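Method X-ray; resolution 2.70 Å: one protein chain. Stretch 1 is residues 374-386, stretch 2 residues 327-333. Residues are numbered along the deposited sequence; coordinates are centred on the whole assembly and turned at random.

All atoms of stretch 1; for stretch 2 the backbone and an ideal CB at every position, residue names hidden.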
# COMPACT_ATOMS: atom_id res chain seq x y z
N ALA B 374 6.79 9.97 4.85
CA ALA B 374 7.94 10.03 5.78
C ALA B 374 9.13 9.25 5.21
O ALA B 374 10.24 9.73 5.37
CB ALA B 374 7.54 9.48 7.12
N ASN B 375 8.90 8.11 4.58
CA ASN B 375 10.00 7.31 3.99
C ASN B 375 10.74 8.13 2.92
O ASN B 375 11.96 8.14 2.95
CB ASN B 375 9.50 6.05 3.31
CG ASN B 375 8.71 5.16 4.24
OD1 ASN B 375 8.98 5.13 5.43
ND2 ASN B 375 7.75 4.43 3.70
N ALA B 376 9.98 8.79 2.04
CA ALA B 376 10.48 9.59 0.90
C ALA B 376 11.21 10.84 1.41
O ALA B 376 12.32 11.11 0.91
CB ALA B 376 9.34 9.96 -0.01
N ILE B 377 10.62 11.56 2.37
CA ILE B 377 11.18 12.81 2.96
C ILE B 377 12.51 12.47 3.65
O ILE B 377 13.48 13.25 3.48
CB ILE B 377 10.18 13.48 3.93
CG1 ILE B 377 8.91 13.95 3.20
CG2 ILE B 377 10.84 14.63 4.68
CD1 ILE B 377 7.72 14.15 4.11
N GLU B 378 12.56 11.36 4.40
CA GLU B 378 13.78 10.86 5.08
C GLU B 378 14.80 10.37 4.03
O GLU B 378 16.01 10.51 4.29
CB GLU B 378 13.44 9.73 6.05
CG GLU B 378 12.76 10.20 7.32
CD GLU B 378 12.07 9.11 8.12
OE1 GLU B 378 12.65 8.00 8.23
OE2 GLU B 378 10.96 9.36 8.64
N SER B 379 14.32 9.82 2.91
CA SER B 379 15.16 9.37 1.76
C SER B 379 15.79 10.58 1.07
O SER B 379 16.95 10.46 0.62
CB SER B 379 14.36 8.53 0.79
OG SER B 379 14.24 7.20 1.26
N VAL B 380 15.06 11.70 0.97
CA VAL B 380 15.58 13.00 0.43
C VAL B 380 16.65 13.52 1.40
O VAL B 380 17.73 13.92 0.92
CB VAL B 380 14.45 14.03 0.22
CG1 VAL B 380 14.99 15.44 -0.00
CG2 VAL B 380 13.54 13.63 -0.94
N ALA B 381 16.35 13.52 2.70
CA ALA B 381 17.25 13.96 3.79
C ALA B 381 18.52 13.09 3.80
O ALA B 381 19.62 13.64 3.99
CB ALA B 381 16.53 13.88 5.12
N LEU B 382 18.35 11.77 3.60
CA LEU B 382 19.45 10.77 3.57
C LEU B 382 20.43 11.10 2.43
O LEU B 382 21.65 11.02 2.66
CB LEU B 382 18.85 9.37 3.41
CG LEU B 382 19.84 8.24 3.18
CD1 LEU B 382 20.92 8.21 4.26
CD2 LEU B 382 19.12 6.90 3.13
N CYS B 383 19.90 11.45 1.25
CA CYS B 383 20.69 11.80 0.04
C CYS B 383 21.50 13.07 0.30
O CYS B 383 22.68 13.10 -0.11
CB CYS B 383 19.78 11.97 -1.18
SG CYS B 383 19.01 10.42 -1.71
N LEU B 384 20.91 14.06 0.96
CA LEU B 384 21.56 15.35 1.33
C LEU B 384 22.65 15.09 2.38
O LEU B 384 23.71 15.76 2.31
CB LEU B 384 20.51 16.33 1.86
CG LEU B 384 19.52 16.85 0.82
CD1 LEU B 384 18.30 17.47 1.49
CD2 LEU B 384 20.19 17.85 -0.11
N GLU B 385 22.40 14.17 3.32
CA GLU B 385 23.34 13.81 4.42
C GLU B 385 24.63 13.21 3.83
O GLU B 385 25.72 13.62 4.28
CB GLU B 385 22.69 12.82 5.39
CG GLU B 385 21.80 13.48 6.43
CD GLU B 385 21.10 12.51 7.36
OE1 GLU B 385 20.37 11.64 6.85
OE2 GLU B 385 21.29 12.61 8.58
N ILE B 386 24.50 12.28 2.88
CA ILE B 386 25.64 11.59 2.21
C ILE B 386 26.42 12.61 1.37
O ILE B 386 27.67 12.58 1.42
CB ILE B 386 25.15 10.39 1.37
CG1 ILE B 386 24.60 9.28 2.26
CG2 ILE B 386 26.25 9.89 0.44
CD1 ILE B 386 23.76 8.25 1.53
N UNK B 327 28.15 2.42 8.38
CA UNK B 327 28.57 3.35 9.47
C UNK B 327 27.54 4.47 9.66
O UNK B 327 27.90 5.49 10.28
CB UNK B 327 29.94 3.96 9.16
N UNK B 328 26.31 4.29 9.18
CA UNK B 328 25.17 5.23 9.41
C UNK B 328 23.84 4.55 9.05
O UNK B 328 23.79 3.82 8.04
CB UNK B 328 25.34 6.51 8.58
N UNK B 329 22.81 4.80 9.86
CA UNK B 329 21.43 4.23 9.70
C UNK B 329 20.41 5.36 9.88
O UNK B 329 20.40 5.99 10.96
CB UNK B 329 21.17 3.11 10.71
N UNK B 330 19.58 5.61 8.86
CA UNK B 330 18.39 6.50 8.91
C UNK B 330 17.17 5.68 9.33
O UNK B 330 16.42 5.23 8.44
CB UNK B 330 18.14 7.17 7.56
N UNK B 331 16.98 5.48 10.64
CA UNK B 331 15.93 4.60 11.21
C UNK B 331 14.55 5.23 11.00
O UNK B 331 14.47 6.46 10.83
CB UNK B 331 16.17 4.35 12.70
N UNK B 332 13.52 4.39 11.08
CA UNK B 332 12.10 4.78 10.94
C UNK B 332 11.74 5.74 12.07
O UNK B 332 11.19 6.80 11.77
CB UNK B 332 11.18 3.56 10.96
N UNK B 333 12.08 5.38 13.32
CA UNK B 333 11.94 6.24 14.51
C UNK B 333 10.60 6.94 14.68
O UNK B 333 10.63 8.17 14.74
CB UNK B 333 13.03 7.31 14.48

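Stretch 1 is a helix and stretch 2 begins as a strand running nearly antiparallel to it, at 157°, with the axes 10.1 Å apart at closest.

Position 327 has nothing of the helix within 5.5 Å of its ideal CB, so stretch 1 sets little constraint and many residues would do. The deposited residue is N327, which makes no contact with the helix.

At position 328 the CA-to-CB bond points toward the helix, yet the ideal CB is also more than 5.5 Å from any of its atoms, so a small side chain would not reach it. Ahead lie the CD1 methyl of L382 and the carboxylate of E385. A long side chain with an apolar body and a donor at its end suits both: tyrosine, or perhaps lysine or arginine. The residue is Y328, with chi1 in t. The edge of its ring meets L382, CE2 of Y328 lying 3.5 Å from CD1 of L382. OH of Y328 lies 2.7 Å from OE1 of E385, a weak hydrogen bond at best, since the one proton has another acceptor within reach.

Position 329 points away, as alternation along a strand predicts. Stretch 1 leaves the choice open, and the extended backbone suits beta-branched residues such as valine, isoleucine or threonine. I329 is one of these and leaves the helix untouched.

Position 330 points toward the helix again, but here the chains are closer: its CA is 6.9 Å from CA of L382. Its ideal CB, 4.4 Å from CD1 of L382, leaves little room for a large side chain pointed straight at the helix, while OE1 of E385, 5.0 Å from that CB, makes a small polar group plausible. Alanine, serine, cysteine or threonine would be reasonable guesses. It is S330, whose CB packs 4.4 Å from CD1 of L382 and whose OG lies 4.3 Å from CB of E378.

Position 331 turns its CB away, so the helix hardly restricts the choice. A331 approaches through its backbone, its O 3.5 Å from OE1 of E378.

At position 332 the CB points sideways, 5.4 Å from OE1 of E378, with the amide of N375 farther along. A polar side chain of medium length, such as histidine, asparagine or glutamine, could exploit these groups. H332 brings its ring edge toward N375, but ND1 of H332 remains 4.3 Å from OD1 of N375. Water 1 links them: its O donates to OD1 of N375 (2.8 Å) and OE1 of E378 (2.9 Å), and accepts a weak bond from ND1 of H332 (3.3 Å).

Position 333 has phi 47°, a positive value that favours glycine, and G333 is found there.

Stretch 2 327-333: NYISAHG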
# COMPACT_ATOMS: atom_id res chain seq x y z
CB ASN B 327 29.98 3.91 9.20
CG ASN B 327 30.04 4.87 8.04
OD1 ASN B 327 29.22 4.82 7.13
ND2 ASN B 327 31.02 5.76 8.06
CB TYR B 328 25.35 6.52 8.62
CG TYR B 328 24.13 7.41 8.65
CD1 TYR B 328 23.74 8.04 9.82
CD2 TYR B 328 23.35 7.60 7.52
CE1 TYR B 328 22.61 8.84 9.86
CE2 TYR B 328 22.22 8.41 7.55
CZ TYR B 328 21.85 9.03 8.72
OH TYR B 328 20.74 9.82 8.75
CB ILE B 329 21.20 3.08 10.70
CG1 ILE B 329 22.19 1.93 10.50
CG2 ILE B 329 19.76 2.58 10.63
CD1 ILE B 329 22.37 1.05 11.72
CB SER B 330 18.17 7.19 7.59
OG SER B 330 16.98 7.97 7.62
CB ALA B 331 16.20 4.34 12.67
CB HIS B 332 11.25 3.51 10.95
CG HIS B 332 9.79 3.72 10.79
ND1 HIS B 332 9.21 3.91 9.58
CD2 HIS B 332 8.80 3.76 11.69
CE1 HIS B 332 7.92 4.07 9.73
NE2 HIS B 332 7.64 3.98 11.01
O HOH W 1 10.47 6.16 7.50
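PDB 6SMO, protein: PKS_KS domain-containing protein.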